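Local coordinates for protein lipopolysaccharide heptosyltransferase 2 (Escherichia coli, PDB 1PSW) that transfers the second heptose from ADP-L-glycero-beta-D-manno-heptose to heptosyl-Kdo2-lipid A during synthesis of the lipopolysaccharide core, at residues M15-Q18 with S19-T23; I144-T147 with A148-P152; V162-G165 with E166-Y169; R334-E337 with E338-L342. All blocks are in the same frame, centred on the assembly; numbering follows the deposited sequence.

Interaction 1: residues M15-Q18 with S19-T23; sequences MMSQ and SLYRT
Tyr21 folds back over the turn before it, and Ser17 O sits 3.3 Å above its ring plane, over the centre. The ring gets there because CG is anti to Tyr21's own carbonyl carbon (chi1 -47°), which sends the side chain back toward the helix start. At its far end Tyr21 OH comes to 3.1 Å from Ser17 OG, and that serine hydroxyl also bonds to Met14 O. With a valine here Ser17 O would probably lose the ring that covers it, and a gap would open beside the serine hydroxyl.

Behind this lies an irregular piece of helix 11-27. Ser19 N bonds to Met16 O at 3.0 Å, while Ser17 O receives weak bonds from Leu20 N and Tyr21 N. Four-residue spacing returns weakly at Tyr21 N and firmly with Arg22 N on Gln18 O at 2.9 Å.

Ser19 OG bonds to Leu156 O and Arg22 NH1 to Trp157 O, tying the kinked helix to the loop between helices 131-137 and 164-173. The helix is the crossover of the unit 2-6, 11-27, 32-37: Tyr21 rests on Ile33 and Val35 of strand 32-37, Met16 and Ser19 on helix 131-137, and Met15 and Met16 touch His274 of helix 271-278.

Interaction 2: residues I144-T147 with A148-P152; sequences IMRT and AQDLP
Met145 makes the close-packed side of this turn, sliding past Asp150 in the opposite direction. It is a selenomethionine, and its SE lies 3.4 Å from the backbone O of Asp150 and 3.7 Å from Asp150 CB. Chi1 of -49° puts CG beside the backbone N, and further bends in the chain lay it along the turn. Its CG also meets Leu151 CD2 at 4.2 Å, the two side chains crossing at about a right angle, and its methyl CE reaches the Pro152 ring. Trp128 and Tyr140 continue this apolar patch, and Leu151 runs on to Glu133 and Ile136 of helix 131-137.

The backbone here makes a short 3-10 turn, 148-150, closed by Asp150 N on Thr147 O at 3.1 Å. Thr147 precedes it, and its OG1 takes a weak bond from Gln149 N, the pattern of an ST turn. This loop links helix 131-137 to helix 164-173.

The other side, toward solvent, is held by charge and is less certain. Asp150 OD2 is modelled too near Arg146 CG, so its bond from Arg146 N and its salt bridge with Arg146 NH1, in which no N-H points at the oxygen, are to be read with caution. Asp150 OD1 lies 3.0 Å above the guanidinium plane of Arg146, toward its rim. Gln149 carries its amide away from the turn.

Interaction 3: residues V162-G165 with E166-Y169; sequences VSEG and EKSY
Ser163 holds OG between its backbone N and carbonyl carbon (chi1 68°), while Glu166 sets CG anti to its own carbonyl carbon (chi1 -65°) and runs out extended, back toward the serine. These two choices let each side chain reach the other's backbone. Ser163 OG accepts from Glu166 N at 3.3 Å, and Glu166 OE1 accepts from Ser163 N at 3.1 Å, with an N-H...O angle of 164°. OE1 is met there on its anti side, a little out of the carboxylate plane.

This reciprocal pair is a capping box, with Ser163 at the N-cap of helix 164-173, and it supplies partners for N-H groups at the helix start. The other carboxylate oxygen, Glu166 OE2, is in a salt bridge with Arg47, so the same side chain that closes the cap also fastens it to the loop carrying that arginine. Lys167 N then bonds to Ser163 O, Ser168 N to Glu164 O, and Tyr169 N to Gly165 O, the ordinary helical spacing.

On a neighbouring flank Glu164 and Lys167 lie side by side, pointing the same way. The glutamate bends at chi2 to bring its head round, the lysine stays extended, and Lys167 NZ meets Glu164 OE2 at 3.1 Å on the oxygen's syn side. The aliphatic part of the same lysine is used too: Val162 CG1 touches Lys167 CG at 3.6 Å. Beyond that pair, Val162 packs on Val256, Ile257 and Ala260 of helix 252-260, and Lys167 reaches Ala260 and Ala261.

Interaction 4: residues R334-E337 with E338-L342; sequences RVLE and ELNAL
Asn340 brings a flat amide group against Leu336, with the leucine on one side of the amide plane: the backbone O of Leu336 stands off that plane, and CG and CD1 of the leucine side chain lie on the same side of it. The nitrogen end does most of the touching, ND2 being 3.5 Å from Leu336 CG, and the two side chains cross at a slant. Asn340 chi1 of -71° sets CG beside the backbone N, turning the amide back along the helix toward residue 336.

Asn340 ND2 is also 3.2 Å from Leu336 O, but the angle is poor and no hydrogen bond is made. The bond that this carbonyl does accept is from Asn340 N at 2.8 Å, nearly straight at 172°. ND2 donates a hydrogen bond to Glu212 OE2, in the loop after helix 199-211. Were a leucine to stand here, Glu212 would probably lose its amide donor and its carboxylate would be left without that mate.

The rest is the regular backbone of helix 332-347: Leu339 N reaches Val335 O at 2.9 Å, Glu338 N reaches Arg334 O at 3.2 Å, and Ala341 N makes a weak bond to Glu337 O. Leu336 and Val335 face Leu205 of helix 199-211, while Leu339 meets Val284 of strand 283-287.

The chemistry is that of an amphipathic helix: buried aliphatic side chains seat it on the sheet and helix 199-211, Glu337 lies on the exposed side, with a weak bond from its OE2 to Gln333, and Asn340 at the boundary joins an apolar contact to a polar tie.

The four contacts follow one another along the chain and none touches another. Two six-stranded parallel sheets give the two Rossmann-like domains of a GT-B glycosyltransferase. Interactions 1 and 2 belong to the first, their centres about 17 Å apart and both bordering helix 131-137; interaction 1 also reaches helix 271-278 of the second. Interaction 3 lies against helix 252-260 of the second domain yet is salt-bridged to Arg47 of the first, which is consistent with a place where the domains meet. Interaction 4, on the last helix, packs on the second sheet, its centre about 37 Å from that of interaction 2. GT-B substrates generally bind between the domains, so interactions 1 and 3 probably lie near that junction.

Interaction 1: residues M15-Q18 with S19-T23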
# COMPACT_ATOMS: atom_id res chain seq x y z
N MSE A 15 -4.01 1.30 -0.63
CA MSE A 15 -4.19 0.34 0.44
C MSE A 15 -4.94 1.04 1.58
O MSE A 15 -5.88 0.48 2.15
CB MSE A 15 -2.81 -0.17 0.89
CG MSE A 15 -2.84 -1.54 1.63
SE MSE A 15 -3.54 -2.99 0.53
CE MSE A 15 -5.22 -3.31 1.46
N MSE A 16 -4.53 2.26 1.92
CA MSE A 16 -5.18 3.01 2.99
C MSE A 16 -6.64 3.30 2.68
O MSE A 16 -7.46 3.34 3.58
CB MSE A 16 -4.48 4.35 3.23
CG MSE A 16 -3.04 4.25 3.61
SE MSE A 16 -2.81 2.99 5.01
CE MSE A 16 -3.59 4.00 6.41
N SER A 17 -6.97 3.50 1.41
CA SER A 17 -8.34 3.81 1.04
C SER A 17 -9.28 2.66 1.35
O SER A 17 -10.50 2.86 1.42
CB SER A 17 -8.44 4.20 -0.44
OG SER A 17 -8.20 3.11 -1.31
N GLN A 18 -8.75 1.47 1.55
CA GLN A 18 -9.62 0.35 1.88
C GLN A 18 -10.35 0.64 3.19
O GLN A 18 -11.46 0.16 3.40
CB GLN A 18 -8.85 -0.96 2.02
CG GLN A 18 -9.79 -2.16 2.09
CD GLN A 18 -9.10 -3.45 2.49
OE1 GLN A 18 -9.67 -4.54 2.35
NE2 GLN A 18 -7.88 -3.34 2.99
N SER A 19 -9.73 1.41 4.08
CA SER A 19 -10.38 1.73 5.35
C SER A 19 -11.67 2.50 5.14
O SER A 19 -12.63 2.32 5.88
CB SER A 19 -9.44 2.54 6.25
OG SER A 19 -8.40 1.73 6.75
N LEU A 20 -11.69 3.37 4.13
CA LEU A 20 -12.90 4.11 3.83
C LEU A 20 -13.97 3.13 3.34
O LEU A 20 -15.12 3.21 3.77
CB LEU A 20 -12.64 5.18 2.76
CG LEU A 20 -13.90 5.86 2.20
CD1 LEU A 20 -14.65 6.58 3.32
CD2 LEU A 20 -13.52 6.84 1.10
N TYR A 21 -13.60 2.22 2.44
CA TYR A 21 -14.55 1.24 1.91
C TYR A 21 -15.12 0.36 3.02
O TYR A 21 -16.32 0.08 3.05
CB TYR A 21 -13.91 0.35 0.83
CG TYR A 21 -13.11 1.12 -0.22
CD1 TYR A 21 -13.42 2.44 -0.53
CD2 TYR A 21 -12.01 0.54 -0.85
CE1 TYR A 21 -12.66 3.18 -1.44
CE2 TYR A 21 -11.24 1.26 -1.77
CZ TYR A 21 -11.57 2.58 -2.05
OH TYR A 21 -10.80 3.32 -2.91
N ARG A 22 -14.25 -0.08 3.93
CA ARG A 22 -14.68 -0.91 5.05
C ARG A 22 -15.61 -0.11 5.95
O ARG A 22 -16.60 -0.63 6.45
CB ARG A 22 -13.48 -1.40 5.87
CG ARG A 22 -12.60 -2.45 5.20
CD ARG A 22 -11.65 -3.06 6.22
NE ARG A 22 -12.38 -3.86 7.20
CZ ARG A 22 -11.89 -4.26 8.37
NH1 ARG A 22 -10.65 -3.94 8.73
NH2 ARG A 22 -12.64 -5.00 9.18
N THR A 23 -15.29 1.16 6.15
CA THR A 23 -16.12 2.01 7.00
C THR A 23 -17.47 2.30 6.35
O THR A 23 -18.50 2.32 7.03
CB THR A 23 -15.39 3.33 7.35
OG1 THR A 23 -14.14 3.02 7.96
CG2 THR A 23 -16.22 4.16 8.31

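Interaction 2: residues I144-T147 with A148-P152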
# COMPACT_ATOMS: atom_id res chain seq x y z
N ILE A 144 -19.71 16.70 12.10
CA ILE A 144 -19.76 15.72 13.17
C ILE A 144 -18.37 15.45 13.75
O ILE A 144 -18.18 15.45 14.96
CB ILE A 144 -20.36 14.38 12.69
CG1 ILE A 144 -21.70 14.62 12.00
CG2 ILE A 144 -20.54 13.44 13.87
CD1 ILE A 144 -22.77 15.22 12.89
N MSE A 145 -17.40 15.21 12.87
CA MSE A 145 -16.04 14.93 13.29
C MSE A 145 -15.15 16.18 13.23
O MSE A 145 -15.02 16.80 12.18
CB MSE A 145 -15.41 13.84 12.40
CG MSE A 145 -16.25 12.57 12.18
SE MSE A 145 -16.81 11.65 13.80
CE MSE A 145 -18.48 10.90 13.17
N ARG A 146 -14.56 16.55 14.36
CA ARG A 146 -13.67 17.70 14.42
C ARG A 146 -12.23 17.22 14.53
O ARG A 146 -11.31 17.85 14.02
CB ARG A 146 -14.01 18.59 15.61
CG ARG A 146 -14.03 17.86 16.93
CD ARG A 146 -14.52 18.75 18.05
NE ARG A 146 -14.88 17.95 19.22
CZ ARG A 146 -15.86 17.05 19.24
NH1 ARG A 146 -16.59 16.85 18.16
NH2 ARG A 146 -16.10 16.36 20.35
N THR A 147 -12.05 16.08 15.21
CA THR A 147 -10.72 15.49 15.37
C THR A 147 -10.85 13.98 15.21
O THR A 147 -11.95 13.44 15.24
CB THR A 147 -10.10 15.79 16.76
OG1 THR A 147 -10.79 15.04 17.77
CG2 THR A 147 -10.22 17.27 17.08
N ALA A 148 -9.72 13.30 15.06
CA ALA A 148 -9.71 11.85 14.89
C ALA A 148 -10.27 11.14 16.11
O ALA A 148 -10.72 9.99 16.01
CB ALA A 148 -8.30 11.37 14.59
N GLN A 149 -10.24 11.79 17.26
CA GLN A 149 -10.75 11.18 18.48
C GLN A 149 -12.26 10.96 18.42
O GLN A 149 -12.79 10.12 19.14
CB GLN A 149 -10.40 12.04 19.70
CG GLN A 149 -10.90 11.50 21.03
CD GLN A 149 -10.47 10.06 21.30
OE1 GLN A 149 -9.30 9.70 21.13
NE2 GLN A 149 -11.42 9.22 21.73
N ASP A 150 -12.95 11.71 17.56
CA ASP A 150 -14.39 11.56 17.43
C ASP A 150 -14.79 10.35 16.59
O ASP A 150 -15.94 9.93 16.60
CB ASP A 150 -15.03 12.80 16.80
CG ASP A 150 -14.89 14.02 17.68
OD1 ASP A 150 -14.90 13.86 18.92
OD2 ASP A 150 -14.78 15.13 17.12
N LEU A 151 -13.84 9.78 15.86
CA LEU A 151 -14.13 8.63 15.02
C LEU A 151 -14.54 7.42 15.82
O LEU A 151 -13.87 7.03 16.78
CB LEU A 151 -12.91 8.27 14.16
CG LEU A 151 -12.52 9.24 13.05
CD1 LEU A 151 -11.23 8.76 12.40
CD2 LEU A 151 -13.65 9.33 12.02
N PRO A 152 -15.67 6.80 15.44
CA PRO A 152 -16.14 5.60 16.15
C PRO A 152 -15.04 4.54 16.15
O PRO A 152 -14.46 4.24 15.11
CB PRO A 152 -17.36 5.18 15.34
CG PRO A 152 -17.91 6.49 14.87
CD PRO A 152 -16.66 7.23 14.44

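Interaction 3: residues V162-G165 with E166-Y169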
# COMPACT_ATOMS: atom_id res chain seq x y z
N VAL A 162 -5.60 -14.14 1.96
CA VAL A 162 -5.08 -14.97 0.87
C VAL A 162 -5.16 -16.44 1.29
O VAL A 162 -4.73 -16.80 2.39
CB VAL A 162 -3.60 -14.60 0.55
CG1 VAL A 162 -3.02 -15.60 -0.44
CG2 VAL A 162 -3.50 -13.18 0.01
N SER A 163 -5.69 -17.29 0.42
CA SER A 163 -5.81 -18.72 0.75
C SER A 163 -4.54 -19.51 0.46
O SER A 163 -3.67 -19.06 -0.29
CB SER A 163 -6.95 -19.33 -0.05
OG SER A 163 -6.63 -19.38 -1.43
N GLU A 164 -4.44 -20.70 1.05
CA GLU A 164 -3.27 -21.54 0.84
C GLU A 164 -3.16 -21.97 -0.61
O GLU A 164 -2.06 -22.09 -1.15
CB GLU A 164 -3.33 -22.77 1.75
CG GLU A 164 -3.32 -22.43 3.22
CD GLU A 164 -2.19 -21.48 3.59
OE1 GLU A 164 -1.01 -21.83 3.36
OE2 GLU A 164 -2.48 -20.37 4.09
N GLY A 165 -4.31 -22.20 -1.24
CA GLY A 165 -4.33 -22.61 -2.63
C GLY A 165 -3.74 -21.54 -3.53
O GLY A 165 -2.99 -21.84 -4.47
N GLU A 166 -4.08 -20.28 -3.25
CA GLU A 166 -3.56 -19.17 -4.03
C GLU A 166 -2.05 -19.09 -3.86
O GLU A 166 -1.31 -18.99 -4.84
CB GLU A 166 -4.20 -17.84 -3.59
CG GLU A 166 -5.70 -17.75 -3.86
CD GLU A 166 -6.29 -16.39 -3.49
OE1 GLU A 166 -6.16 -15.97 -2.33
OE2 GLU A 166 -6.89 -15.74 -4.37
N LYS A 167 -1.58 -19.14 -2.62
CA LYS A 167 -0.15 -19.08 -2.35
C LYS A 167 0.58 -20.20 -3.06
O LYS A 167 1.63 -20.00 -3.67
CB LYS A 167 0.12 -19.18 -0.85
CG LYS A 167 -0.37 -18.01 -0.01
CD LYS A 167 -0.10 -18.29 1.47
CE LYS A 167 -0.95 -17.42 2.39
NZ LYS A 167 -0.81 -17.83 3.81
N SER A 168 0.03 -21.41 -2.97
CA SER A 168 0.63 -22.59 -3.59
C SER A 168 0.83 -22.44 -5.10
O SER A 168 1.95 -22.61 -5.60
CB SER A 168 -0.23 -23.82 -3.28
OG SER A 168 0.45 -25.00 -3.64
N TYR A 169 -0.24 -22.14 -5.82
CA TYR A 169 -0.14 -21.98 -7.27
C TYR A 169 0.78 -20.84 -7.69
O TYR A 169 1.61 -20.99 -8.58
CB TYR A 169 -1.51 -21.74 -7.90
CG TYR A 169 -1.37 -21.31 -9.35
CD1 TYR A 169 -0.81 -22.18 -10.29
CD2 TYR A 169 -1.68 -20.01 -9.76
CE1 TYR A 169 -0.53 -21.76 -11.59
CE2 TYR A 169 -1.40 -19.58 -11.06
CZ TYR A 169 -0.83 -20.46 -11.96
OH TYR A 169 -0.52 -20.06 -13.24

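Interaction 4: residues R334-E337 with E338-L342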
# COMPACT_ATOMS: atom_id res chain seq x y z
N ARG A 334 21.68 -5.37 12.71
CA ARG A 334 20.60 -4.83 13.53
C ARG A 334 19.26 -5.34 12.99
O ARG A 334 18.41 -5.80 13.75
CB ARG A 334 20.62 -3.30 13.51
CG ARG A 334 19.48 -2.64 14.27
CD ARG A 334 19.46 -1.14 14.03
NE ARG A 334 20.61 -0.45 14.64
CZ ARG A 334 20.62 0.05 15.87
NH1 ARG A 334 19.54 -0.05 16.63
NH2 ARG A 334 21.71 0.65 16.33
N VAL A 335 19.10 -5.26 11.67
CA VAL A 335 17.87 -5.70 11.01
C VAL A 335 17.67 -7.21 11.16
O VAL A 335 16.57 -7.68 11.44
CB VAL A 335 17.90 -5.33 9.50
CG1 VAL A 335 16.64 -5.84 8.80
CG2 VAL A 335 18.00 -3.81 9.35
N LEU A 336 18.75 -7.97 10.99
CA LEU A 336 18.68 -9.42 11.12
C LEU A 336 18.19 -9.84 12.50
O LEU A 336 17.39 -10.76 12.63
CB LEU A 336 20.05 -10.04 10.84
CG LEU A 336 20.15 -11.56 11.01
CD1 LEU A 336 19.22 -12.25 10.02
CD2 LEU A 336 21.59 -11.99 10.79
N GLU A 337 18.69 -9.16 13.53
CA GLU A 337 18.30 -9.45 14.90
C GLU A 337 16.82 -9.20 15.14
O GLU A 337 16.14 -9.97 15.81
CB GLU A 337 19.12 -8.61 15.87
CG GLU A 337 20.49 -9.19 16.17
CD GLU A 337 21.34 -8.27 17.03
OE1 GLU A 337 20.80 -7.67 17.99
OE2 GLU A 337 22.56 -8.15 16.76
N GLU A 338 16.32 -8.09 14.59
CA GLU A 338 14.91 -7.75 14.73
C GLU A 338 14.06 -8.76 13.97
O GLU A 338 12.98 -9.16 14.42
CB GLU A 338 14.64 -6.35 14.18
CG GLU A 338 13.20 -5.90 14.31
CD GLU A 338 12.85 -5.51 15.74
OE1 GLU A 338 13.46 -4.55 16.25
OE2 GLU A 338 11.97 -6.17 16.33
N LEU A 339 14.55 -9.17 12.80
CA LEU A 339 13.85 -10.12 11.95
C LEU A 339 13.77 -11.51 12.60
O LEU A 339 12.69 -12.08 12.69
CB LEU A 339 14.54 -10.20 10.59
CG LEU A 339 13.77 -10.83 9.43
CD1 LEU A 339 12.51 -10.03 9.15
CD2 LEU A 339 14.66 -10.86 8.18
N ASN A 340 14.89 -12.05 13.06
CA ASN A 340 14.86 -13.37 13.68
C ASN A 340 13.91 -13.42 14.88
O ASN A 340 13.31 -14.46 15.16
CB ASN A 340 16.26 -13.81 14.13
CG ASN A 340 17.17 -14.15 12.96
OD1 ASN A 340 16.73 -14.75 11.99
ND2 ASN A 340 18.43 -13.77 13.07
N ALA A 341 13.76 -12.30 15.58
CA ALA A 341 12.87 -12.25 16.74
C ALA A 341 11.42 -12.43 16.33
O ALA A 341 10.68 -13.21 16.93
CB ALA A 341 13.05 -10.92 17.47
N LEU A 342 11.01 -11.70 15.30
CA LEU A 342 9.64 -11.78 14.80
C LEU A 342 9.39 -13.14 14.15
O LEU A 342 8.28 -13.66 14.20
CB LEU A 342 9.38 -10.67 13.77
CG LEU A 342 9.37 -9.22 14.26
CD1 LEU A 342 9.26 -8.28 13.06
CD2 LEU A 342 8.19 -8.99 15.22